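Local coordinates for protein N-alpha-acetyltransferase (Sulfolobus solfataricus P2, PDB 4R3L) that transfers an acetyl group from acetyl-CoA to the free alpha-amino group of protein N termini, acting on serine, alanine and methionine with a preference for serine, at residues Y40-H45 with L51-A56; P68-G73 with K113-D118; V90-L95 with T106-S111. All blocks are in the same frame, centred on the assembly; numbering follows the deposited sequence.

The three contacts knit one GNAT domain together around its central sheet. Contacts 2 and 3 share helix 103-119, whose earlier turns lie over strand 83-94 in contact 3 and later turns over strand 61-72 in contact 2; their centres are about 14 Å apart. Contact 1 brings in helix 39-49 and the entry to strand 54-58, the sheet neighbour of 61-72; its centre is about 13 Å from that of contact 2 and 11 Å from that of contact 3, to which a 2.7 Å hydrogen bond from Ser-111 OG to Ala-52 O ties it. Coenzyme A binds directly to contact 3, whereas the side chains of Phe-42 and Met-115 stay about 12 and 13 Å from it.

Contact 1: residues Y40-H45 with L51-A56; sequences YFFVEH and LAFFVA
With its ring carbon CG swung anti to the backbone N (chi1 -163°), Phe-53 sends its phenyl group at helix 39-49 and lodges it beside Phe-42 and His-45. The approach is edge-on. Phe-53 CD1 stands 4.0 Å from the backbone carbon C of His-45, and Phe-53 CE1 4.0 Å from the carbonyl oxygen O of Phe-42; both partners lie near the plane of the Phe-53 ring. Along the same rim, Phe-53 CZ meets Phe-42 CD1 at 4.5 Å, again near the plane of the Phe-42 ring, so neither phenyl lays a face on the other. The CB of His-45 adds a loose touch on Phe-53 CE1 at 4.3 Å.

Within the helix, His-45 ND1 donates to Phe-41 O at 2.8 Å, with the donor tilted 34° out of the carbonyl plane, and the backbone N of His-45 reaches the same oxygen from the opposite face. Two donors thus share one carbonyl, and the bond from ND1 restrains the rotation of the imidazole, whose CE1 sits 3.2 Å above the Phe-41 ring, toward its rim. Phe-41 also stacks with the ring of Tyr-37, a substrate-binding residue, while Phe-42 packs on Ile-22, Ile-25 and Ile-26 of helix 22-32. The contact joins helix 39-49 of this GNAT domain, which follows Tyr-37 closely in sequence, to the residue that leads into strand 54-58.

Chemically it is a light, buried join: dispersion between the Phe-53 rim, the helix backbone and the edge of Phe-42 probably does most of the work, helped perhaps by a faint attraction between that slightly positive C-H rim and the Phe-42 carbonyl. Across the two segments there is no conventional polar bond; the polar grip on His-45 lies within the helix.

Contact 2: residues P68-G73 with K113-D118; sequences PRIEWG and KSMKND
Strand 61-72 runs past the later turns of helix 103-119, and the backbones come nearest at Ile-70 and Met-115, whose CA atoms are 7.5 Å apart. On the helix side Met-115 makes both of the close contacts. Its CG lies anti to the carbonyl carbon (chi1 -68°), and the chain beyond is fully extended, which carries the methyl far enough to reach the strand: Met-115 CE touches CB of Pro-68 at 3.8 Å. Nearer the helix, Met-115 CG meets Ile-70 CD1 at 3.9 Å. One thioether chain thus serves two strand residues, its methyl end resting on the proline and its root on the isoleucine delta methyl, which comes over from a side chain running at a slant to its own.

Within the helix, Ser-114 OG donates to Asp-118 OD2, 2.7 Å away, using the anti lone pair of the carboxylate. On the strand, Arg-69, whose CB points away from the helix, forms a salt bridge to Glu-71, NH1 to OE2 3.1 Å, whose hydrogen bond is weak. That same oxygen is hydrogen-bonded to ND1 of His-88, a zinc-binding residue, and Glu-71 OE1 is bonded to the hydroxyl of Tyr-125, so the carboxylate is held at both oxygens and probably helps to position His-88.

This is helix-on-sheet packing within the GNAT fold, the C-terminal half of helix 103-119 lying against strand 61-72. Around the apolar patch, Tyr-49 of helix 39-49 packs on Pro-68 and Ile-70, Tyr-119 at the far end of helix 103-119 also covers Ile-70, and Ser-111, one turn before Met-115, touches Pro-68. Strand 83-94 flanks the segment in the sheet, pairing through its backbone at Arg-69 with His-88 and at Glu-71 with Lys-86.

Contact 3: residues V90-L95 with T106-S111; sequences VSIAVL and TLLEAS. With COA (coenzyme A), chain C.
Strand 83-94 and helix 103-119 open the beta-alpha-beta unit that holds the cofactor in GNAT enzymes, and this contact lies at its heart, with Ile-92 and Val-94 facing the helix. The short segments run roughly antiparallel, at 146°, with their axes 10.2 Å apart. Ile-92 carries most of the packing. Its CG1 branch is anti to the backbone N (chi1 -175°) and its chain is extended, so that CD1 drives into the helix surface and meets Leu-108 CG at 3.8 Å, the two side chains crossing at about a right angle. The same methyl grazes Leu-107 CB, and Val-94 CG2 adds a looser touch on Leu-107 CD1 at 4.4 Å.

As in other GNAT enzymes, where this strand and its parallel neighbour (here 123-129) splay apart, the strand backbone probably opens here to coenzyme A. N4P of the pantetheine arm donates to Ile-92 O at 2.6 Å, and Val-94 N donates to COA O9P at 2.8 Å (N-H...O angle 155°), so the arm runs alongside much as another strand would. Side chains help: Ile-92 CG2 lies 3.8 Å from COA C3P, and Val-94 CG2 3.8 Å from COA O6A in the pyrophosphate region. Backbone N atoms of Arg-100, Gly-102 and Ala-104, before and at the start of the helix, bond to the cofactor too. Toward the N-terminal end of the segment a classic beta bulge sets Val-90 and Ser-91 both opposite Met-67 of strand 61-72.

The same two residues serve both sides: Ile-92 CD1 and Val-94 CG2 pack on the helix, while the carbonyl of Ile-92 and the N-H of Val-94 bond to the pantetheine amides. The nearby helix start would probably also ease the negative charge of the pyrophosphate.

Contact 1: residues Y40-H45 with L51-A56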
loop_
_atom_site.group_PDB
_atom_site.type_symbol
_atom_site.label_atom_id
_atom_site.label_comp_id
_atom_site.label_asym_id
_atom_site.label_seq_id
_atom_site.Cartn_x
_atom_site.Cartn_y
_atom_site.Cartn_z
ATOM N N TYR A 40 -9.158 9.759 11.287
ATOM C CA TYR A 40 -9.423 8.583 12.112
ATOM C C TYR A 40 -9.103 7.279 11.373
ATOM O O TYR A 40 -8.785 6.262 11.985
ATOM C CB TYR A 40 -10.881 8.564 12.603
ATOM C CG TYR A 40 -11.935 8.318 11.546
ATOM C CD1 TYR A 40 -12.203 7.028 11.091
ATOM C CD2 TYR A 40 -12.710 9.366 11.057
ATOM C CE1 TYR A 40 -13.181 6.790 10.141
ATOM C CE2 TYR A 40 -13.707 9.138 10.106
ATOM C CZ TYR A 40 -13.922 7.841 9.651
ATOM O OH TYR A 40 -14.885 7.581 8.706
ATOM N N PHE A 41 -9.212 7.318 10.051
ATOM C CA PHE A 41 -8.897 6.155 9.221
ATOM C C PHE A 41 -7.396 5.829 9.336
ATOM O O PHE A 41 -7.017 4.676 9.565
ATOM C CB PHE A 41 -9.313 6.446 7.787
ATOM C CG PHE A 41 -9.186 5.287 6.844
ATOM C CD1 PHE A 41 -10.272 4.464 6.587
ATOM C CD2 PHE A 41 -8.003 5.067 6.149
ATOM C CE1 PHE A 41 -10.174 3.415 5.684
ATOM C CE2 PHE A 41 -7.897 4.013 5.246
ATOM C CZ PHE A 41 -8.993 3.192 5.014
ATOM N N PHE A 42 -6.552 6.841 9.194
ATOM C CA PHE A 42 -5.110 6.635 9.328
ATOM C C PHE A 42 -4.784 6.143 10.732
ATOM O O PHE A 42 -3.996 5.224 10.897
ATOM C CB PHE A 42 -4.336 7.914 9.005
ATOM C CG PHE A 42 -4.365 8.281 7.546
ATOM C CD1 PHE A 42 -3.463 7.703 6.662
ATOM C CD2 PHE A 42 -5.291 9.185 7.056
ATOM C CE1 PHE A 42 -3.480 8.036 5.316
ATOM C CE2 PHE A 42 -5.317 9.509 5.703
ATOM C CZ PHE A 42 -4.411 8.934 4.843
ATOM N N VAL A 43 -5.433 6.718 11.746
ATOM C CA VAL A 43 -5.145 6.335 13.122
ATOM C C VAL A 43 -5.497 4.876 13.378
ATOM O O VAL A 43 -4.722 4.148 14.009
ATOM C CB VAL A 43 -5.896 7.257 14.130
ATOM C CG1 VAL A 43 -5.853 6.672 15.543
ATOM C CG2 VAL A 43 -5.274 8.626 14.103
ATOM N N GLU A 44 -6.641 4.423 12.876
ATOM C CA GLU A 44 -7.033 3.049 13.149
ATOM C C GLU A 44 -6.123 2.054 12.449
ATOM O O GLU A 44 -5.831 0.996 12.992
ATOM C CB GLU A 44 -8.482 2.809 12.758
ATOM C CG GLU A 44 -9.393 3.478 13.785
ATOM C CD GLU A 44 -10.858 3.339 13.477
ATOM O OE1 GLU A 44 -11.466 4.359 13.090
ATOM O OE2 GLU A 44 -11.404 2.232 13.665
ATOM N N HIS A 45 -5.687 2.380 11.239
ATOM C CA HIS A 45 -4.781 1.462 10.547
ATOM C C HIS A 45 -3.421 1.439 11.234
ATOM O O HIS A 45 -2.763 0.393 11.285
ATOM C CB HIS A 45 -4.647 1.848 9.067
ATOM C CG HIS A 45 -5.842 1.480 8.247
ATOM N ND1 HIS A 45 -7.069 2.085 8.413
ATOM C CD2 HIS A 45 -6.008 0.546 7.279
ATOM C CE1 HIS A 45 -7.940 1.549 7.574
ATOM N NE2 HIS A 45 -7.319 0.621 6.868
ATOM N N LEU A 51 2.675 -2.576 12.558
ATOM C CA LEU A 51 3.967 -3.206 12.286
ATOM C C LEU A 51 4.295 -3.215 10.800
ATOM O O LEU A 51 5.478 -3.307 10.415
ATOM C CB LEU A 51 3.999 -4.626 12.840
ATOM C CG LEU A 51 3.902 -4.647 14.368
ATOM C CD1 LEU A 51 3.777 -6.057 14.880
ATOM C CD2 LEU A 51 5.129 -3.966 14.951
ATOM N N ALA A 52 3.263 -3.098 9.965
ATOM C CA ALA A 52 3.466 -3.105 8.511
ATOM C C ALA A 52 3.246 -1.717 7.880
ATOM O O ALA A 52 3.235 -1.579 6.641
ATOM C CB ALA A 52 2.535 -4.163 7.849
ATOM N N PHE A 53 3.107 -0.697 8.734
ATOM C CA PHE A 53 2.841 0.687 8.328
ATOM C C PHE A 53 4.170 1.444 8.412
ATOM O O PHE A 53 4.683 1.724 9.507
ATOM C CB PHE A 53 1.791 1.326 9.285
ATOM C CG PHE A 53 1.106 2.579 8.784
ATOM C CD1 PHE A 53 -0.236 2.823 9.151
ATOM C CD2 PHE A 53 1.730 3.481 7.936
ATOM C CE1 PHE A 53 -0.895 3.967 8.709
ATOM C CE2 PHE A 53 1.059 4.628 7.486
ATOM C CZ PHE A 53 -0.255 4.861 7.878
ATOM N N PHE A 54 4.753 1.766 7.267
ATOM C CA PHE A 54 6.047 2.422 7.271
ATOM C C PHE A 54 6.004 3.825 6.680
ATOM O O PHE A 54 5.148 4.140 5.854
ATOM C CB PHE A 54 7.057 1.573 6.501
ATOM C CG PHE A 54 7.453 0.303 7.203
ATOM C CD1 PHE A 54 8.571 0.279 8.039
ATOM C CD2 PHE A 54 6.745 -0.873 7.016
ATOM C CE1 PHE A 54 8.953 -0.902 8.677
ATOM C CE2 PHE A 54 7.114 -2.043 7.667
ATOM C CZ PHE A 54 8.218 -2.059 8.493
ATOM N N VAL A 55 6.949 4.656 7.109
ATOM C CA VAL A 55 7.179 5.946 6.475
ATOM C C VAL A 55 8.617 6.025 5.974
ATOM O O VAL A 55 9.491 5.343 6.493
ATOM C CB VAL A 55 6.923 7.122 7.433
ATOM C CG1 VAL A 55 5.401 7.304 7.706
ATOM C CG2 VAL A 55 7.716 6.943 8.729
ATOM N N ALA A 56 8.822 6.842 4.945
ATOM C CA ALA A 56 10.143 7.179 4.423
ATOM C C ALA A 56 10.473 8.572 4.897
ATOM O O ALA A 56 9.631 9.474 4.807
ATOM C CB ALA A 56 10.171 7.125 2.912
#

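Contact 2: residues P68-G73 with K113-D118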
loop_
_atom_site.group_PDB
_atom_site.type_symbol
_atom_site.label_atom_id
_atom_site.label_comp_id
_atom_site.label_asym_id
_atom_site.label_seq_id
_atom_site.Cartn_x
_atom_site.Cartn_y
_atom_site.Cartn_z
ATOM N N PRO A 68 -1.088 -0.340 5.416
ATOM C CA PRO A 68 -1.560 -1.695 5.170
ATOM C C PRO A 68 -2.887 -1.998 5.858
ATOM O O PRO A 68 -3.310 -1.258 6.755
ATOM C CB PRO A 68 -0.448 -2.540 5.798
ATOM C CG PRO A 68 -0.162 -1.765 7.065
ATOM C CD PRO A 68 -0.303 -0.281 6.669
ATOM N N ARG A 69 -3.506 -3.098 5.443
ATOM C CA ARG A 69 -4.634 -3.681 6.160
ATOM C C ARG A 69 -4.414 -5.186 6.160
ATOM O O ARG A 69 -4.031 -5.749 5.139
ATOM C CB ARG A 69 -5.963 -3.318 5.494
ATOM C CG ARG A 69 -7.187 -3.863 6.201
ATOM C CD ARG A 69 -8.355 -3.868 5.232
ATOM N NE ARG A 69 -9.636 -3.767 5.904
ATOM C CZ ARG A 69 -10.799 -3.943 5.288
ATOM N NH1 ARG A 69 -10.815 -4.250 3.994
ATOM N NH2 ARG A 69 -11.936 -3.823 5.961
ATOM N N ILE A 70 -4.637 -5.838 7.294
ATOM C CA ILE A 70 -4.436 -7.278 7.380
ATOM C C ILE A 70 -5.801 -7.975 7.408
ATOM O O ILE A 70 -6.691 -7.564 8.160
ATOM C CB ILE A 70 -3.625 -7.672 8.619
ATOM C CG1 ILE A 70 -2.248 -6.990 8.602
ATOM C CG2 ILE A 70 -3.489 -9.190 8.678
ATOM C CD1 ILE A 70 -1.409 -7.385 7.386
ATOM N N GLU A 71 -5.969 -9.006 6.582
ATOM C CA GLU A 71 -7.290 -9.625 6.400
ATOM C C GLU A 71 -7.247 -11.155 6.468
ATOM O O GLU A 71 -6.196 -11.751 6.311
ATOM C CB GLU A 71 -7.880 -9.192 5.056
ATOM C CG GLU A 71 -7.846 -7.687 4.831
ATOM C CD GLU A 71 -8.149 -7.292 3.394
ATOM O OE1 GLU A 71 -7.991 -8.135 2.489
ATOM O OE2 GLU A 71 -8.544 -6.133 3.184
ATOM N N TRP A 72 -8.390 -11.783 6.719
ATOM C CA TRP A 72 -8.487 -13.241 6.606
ATOM C C TRP A 72 -9.688 -13.536 5.732
ATOM O O TRP A 72 -10.774 -13.009 5.965
ATOM C CB TRP A 72 -8.618 -13.919 7.980
ATOM C CG TRP A 72 -8.782 -15.410 7.870
ATOM C CD1 TRP A 72 -7.824 -16.325 7.508
ATOM C CD2 TRP A 72 -9.981 -16.152 8.104
ATOM N NE1 TRP A 72 -8.366 -17.595 7.503
ATOM C CE2 TRP A 72 -9.675 -17.514 7.865
ATOM C CE3 TRP A 72 -11.275 -15.801 8.482
ATOM C CZ2 TRP A 72 -10.635 -18.518 8.003
ATOM C CZ3 TRP A 72 -12.220 -16.802 8.623
ATOM C CH2 TRP A 72 -11.897 -18.145 8.383
ATOM N N GLY A 73 -9.501 -14.340 4.692
ATOM C CA GLY A 73 -10.600 -14.558 3.778
ATOM C C GLY A 73 -10.169 -15.265 2.520
ATOM O O GLY A 73 -9.052 -15.761 2.429
ATOM N N LYS A 113 7.453 -7.779 4.282
ATOM C CA LYS A 113 8.181 -8.587 5.256
ATOM C C LYS A 113 7.404 -8.660 6.566
ATOM O O LYS A 113 7.329 -9.716 7.181
ATOM C CB LYS A 113 9.584 -8.016 5.493
ATOM C CG LYS A 113 10.467 -8.859 6.416
ATOM C CD LYS A 113 11.900 -8.318 6.446
ATOM C CE LYS A 113 12.808 -9.201 7.303
ATOM N NZ LYS A 113 14.222 -8.722 7.350
ATOM N N SER A 114 6.812 -7.541 6.983
ATOM C CA SER A 114 6.001 -7.542 8.186
ATOM C C SER A 114 4.677 -8.299 8.003
ATOM O O SER A 114 4.245 -9.015 8.893
ATOM C CB SER A 114 5.716 -6.103 8.648
ATOM O OG SER A 114 4.717 -6.115 9.664
ATOM N N MET A 115 4.017 -8.121 6.866
ATOM C CA MET A 115 2.812 -8.894 6.573
ATOM C C MET A 115 3.095 -10.396 6.687
ATOM O O MET A 115 2.326 -11.147 7.293
ATOM C CB MET A 115 2.292 -8.570 5.178
ATOM C CG MET A 115 1.745 -7.171 5.035
ATOM S SD MET A 115 1.414 -6.870 3.300
ATOM C CE MET A 115 0.647 -5.254 3.362
ATOM N N LYS A 116 4.219 -10.824 6.125
ATOM C CA LYS A 116 4.598 -12.229 6.197
ATOM C C LYS A 116 4.974 -12.670 7.613
ATOM O O LYS A 116 4.472 -13.678 8.100
ATOM C CB LYS A 116 5.763 -12.525 5.251
ATOM C CG LYS A 116 6.064 -14.017 5.127
ATOM C CD LYS A 116 7.241 -14.293 4.199
ATOM C CE LYS A 116 8.495 -13.592 4.690
ATOM N NZ LYS A 116 8.780 -13.872 6.133
ATOM N N ASN A 117 5.855 -11.921 8.267
ATOM C CA ASN A 117 6.470 -12.387 9.510
ATOM C C ASN A 117 5.670 -12.061 10.758
ATOM O O ASN A 117 5.612 -12.856 11.698
ATOM C CB ASN A 117 7.878 -11.807 9.654
ATOM C CG ASN A 117 8.863 -12.433 8.691
ATOM O OD1 ASN A 117 8.611 -13.507 8.139
ATOM N ND2 ASN A 117 9.993 -11.768 8.485
ATOM N N ASP A 118 5.060 -10.883 10.765
ATOM C CA ASP A 118 4.297 -10.424 11.915
ATOM C C ASP A 118 2.851 -10.911 11.871
ATOM O O ASP A 118 2.240 -11.169 12.910
ATOM C CB ASP A 118 4.313 -8.895 11.987
ATOM C CG ASP A 118 5.676 -8.337 12.309
ATOM O OD1 ASP A 118 6.336 -8.893 13.204
ATOM O OD2 ASP A 118 6.085 -7.339 11.672
#

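Contact 3: residues V90-L95 with T106-S111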
loop_
_atom_site.group_PDB
_atom_site.type_symbol
_atom_site.label_atom_id
_atom_site.label_comp_id
_atom_site.label_asym_id
_atom_site.label_seq_id
_atom_site.Cartn_x
_atom_site.Cartn_y
_atom_site.Cartn_z
ATOM N N VAL A 90 -3.379 -0.476 1.371
ATOM C CA VAL A 90 -4.529 0.421 1.272
ATOM C C VAL A 90 -4.114 1.666 0.506
ATOM O O VAL A 90 -4.839 2.171 -0.364
ATOM C CB VAL A 90 -5.064 0.797 2.659
ATOM C CG1 VAL A 90 -6.224 1.794 2.538
ATOM C CG2 VAL A 90 -5.486 -0.451 3.408
ATOM N N SER A 91 -2.902 2.126 0.785
ATOM C CA SER A 91 -2.443 3.373 0.220
ATOM C C SER A 91 -0.919 3.408 0.238
ATOM O O SER A 91 -0.299 3.021 1.225
ATOM C CB SER A 91 -3.047 4.549 1.014
ATOM O OG SER A 91 -2.765 5.796 0.414
ATOM N N ILE A 92 -0.322 3.851 -0.864
ATOM C CA ILE A 92 1.111 4.112 -0.904
ATOM C C ILE A 92 1.358 5.361 -1.754
ATOM O O ILE A 92 0.771 5.537 -2.824
ATOM C CB ILE A 92 1.902 2.888 -1.441
ATOM C CG1 ILE A 92 3.411 3.133 -1.372
ATOM C CG2 ILE A 92 1.483 2.521 -2.868
ATOM C CD1 ILE A 92 4.224 1.925 -1.816
ATOM N N ALA A 93 2.188 6.255 -1.254
ATOM C CA ALA A 93 2.481 7.469 -1.990
ATOM C C ALA A 93 3.860 8.000 -1.624
ATOM O O ALA A 93 4.345 7.778 -0.518
ATOM C CB ALA A 93 1.417 8.522 -1.715
ATOM N N VAL A 94 4.484 8.698 -2.569
ATOM C CA VAL A 94 5.787 9.314 -2.363
ATOM C C VAL A 94 5.745 10.724 -2.945
ATOM O O VAL A 94 5.249 10.904 -4.056
ATOM C CB VAL A 94 6.910 8.489 -3.045
ATOM C CG1 VAL A 94 8.266 9.171 -2.898
ATOM C CG2 VAL A 94 6.951 7.058 -2.496
ATOM N N LEU A 95 6.233 11.717 -2.201
ATOM C CA LEU A 95 6.267 13.098 -2.706
ATOM C C LEU A 95 7.023 13.140 -4.042
ATOM O O LEU A 95 8.050 12.475 -4.195
ATOM C CB LEU A 95 6.919 14.045 -1.691
ATOM C CG LEU A 95 6.106 14.419 -0.446
ATOM C CD1 LEU A 95 6.898 15.287 0.508
ATOM C CD2 LEU A 95 4.806 15.110 -0.839
ATOM N N THR A 106 11.145 0.166 -1.513
ATOM C CA THR A 106 11.574 -0.251 -0.194
ATOM C C THR A 106 10.408 -0.209 0.801
ATOM O O THR A 106 10.354 -1.029 1.709
ATOM C CB THR A 106 12.741 0.611 0.328
ATOM O OG1 THR A 106 12.330 1.986 0.422
ATOM C CG2 THR A 106 13.941 0.486 -0.619
ATOM N N LEU A 107 9.481 0.729 0.622
ATOM C CA LEU A 107 8.274 0.732 1.472
ATOM C C LEU A 107 7.514 -0.595 1.317
ATOM O O LEU A 107 7.087 -1.211 2.301
ATOM C CB LEU A 107 7.349 1.916 1.132
ATOM C CG LEU A 107 7.807 3.296 1.622
ATOM C CD1 LEU A 107 6.979 4.413 0.991
ATOM C CD2 LEU A 107 7.742 3.382 3.148
ATOM N N LEU A 108 7.323 -1.023 0.074
ATOM C CA LEU A 108 6.623 -2.283 -0.186
ATOM C C LEU A 108 7.373 -3.475 0.385
ATOM O O LEU A 108 6.759 -4.380 0.930
ATOM C CB LEU A 108 6.399 -2.491 -1.686
ATOM C CG LEU A 108 5.237 -1.730 -2.317
ATOM C CD1 LEU A 108 5.479 -1.491 -3.796
ATOM C CD2 LEU A 108 3.929 -2.517 -2.106
ATOM N N GLU A 109 8.700 -3.491 0.259
ATOM C CA GLU A 109 9.447 -4.622 0.786
ATOM C C GLU A 109 9.297 -4.717 2.290
ATOM O O GLU A 109 9.143 -5.811 2.835
ATOM C CB GLU A 109 10.932 -4.530 0.424
ATOM C CG GLU A 109 11.709 -5.823 0.733
ATOM C CD GLU A 109 12.264 -5.912 2.165
ATOM O OE1 GLU A 109 12.226 -4.913 2.917
ATOM O OE2 GLU A 109 12.761 -7.004 2.538
ATOM N N ALA A 110 9.345 -3.569 2.955
ATOM C CA ALA A 110 9.268 -3.543 4.407
ATOM C C ALA A 110 7.890 -3.994 4.871
ATOM O O ALA A 110 7.764 -4.792 5.813
ATOM C CB ALA A 110 9.574 -2.137 4.938
ATOM N N SER A 111 6.859 -3.466 4.216
ATOM C CA SER A 111 5.492 -3.835 4.563
ATOM C C SER A 111 5.274 -5.317 4.290
ATOM O O SER A 111 4.705 -6.020 5.113
ATOM C CB SER A 111 4.472 -2.979 3.793
ATOM O OG SER A 111 3.171 -3.109 4.372
HETATM N N1A COA C . 7.483 5.470 -15.153
HETATM C C2A COA C . 7.919 4.221 -15.420
HETATM N N3A COA C . 8.294 3.402 -14.436
HETATM C C4A COA C . 8.245 3.812 -13.131
HETATM C C5A COA C . 7.803 5.090 -12.823
HETATM C C6A COA C . 7.415 5.930 -13.879
HETATM N N6A COA C . 6.941 7.281 -13.601
HETATM N N7A COA C . 7.858 5.225 -11.441
HETATM C C8A COA C . 8.328 4.055 -10.927
HETATM N N9A COA C . 8.557 3.189 -11.934
HETATM C C1B COA C . 9.089 1.821 -11.821
HETATM C C2B COA C . 10.467 1.772 -12.352
HETATM O O2B COA C . 10.754 0.514 -12.851
HETATM C C3B COA C . 11.269 1.987 -11.170
HETATM O O3B COA C . 12.550 1.558 -11.411
HETATM P P3B COA C . 13.641 2.596 -11.848
HETATM O O7A COA C . 15.036 2.003 -11.656
HETATM O O8A COA C . 13.521 3.808 -11.011
HETATM O O9A COA C . 13.440 2.962 -13.287
HETATM C C4B COA C . 10.563 1.144 -10.190
HETATM O O4B COA C . 9.203 1.378 -10.457
HETATM C C5B COA C . 10.840 1.553 -8.804
HETATM O O5B COA C . 10.247 2.775 -8.466
HETATM P P1A COA C . 10.431 3.534 -7.093
HETATM O O1A COA C . 11.521 4.568 -7.183
HETATM O O2A COA C . 10.664 2.556 -6.016
HETATM O O3A COA C . 9.027 4.282 -6.946
HETATM P P2A COA C . 8.797 5.734 -6.375
HETATM O O4A COA C . 9.164 6.809 -7.385
HETATM O O5A COA C . 9.521 5.910 -5.078
HETATM O O6A COA C . 7.222 5.861 -6.078
HETATM C CBP COA C . 4.879 5.746 -6.752
HETATM C CCP COA C . 6.339 5.232 -6.930
HETATM C CDP COA C . 3.992 5.081 -7.770
HETATM C CEP COA C . 4.437 5.377 -5.337
HETATM C CAP COA C . 4.949 7.244 -6.943
HETATM O OAP COA C . 5.094 7.630 -8.312
HETATM C C9P COA C . 3.745 8.008 -6.424
HETATM O O9P COA C . 3.671 8.341 -5.212
HETATM N N8P COA C . 2.660 8.406 -7.294
HETATM C C7P COA C . 1.486 9.142 -6.833
HETATM C C6P COA C . 0.641 8.358 -5.789
HETATM C C5P COA C . 0.265 6.959 -6.270
HETATM O O5P COA C . -0.206 6.831 -7.430
HETATM N N4P COA C . 0.477 5.799 -5.403
HETATM C C3P COA C . 0.135 4.468 -5.864
HETATM C C2P COA C . -1.338 4.138 -6.067
HETATM S S1P COA C . -1.802 2.442 -6.211
#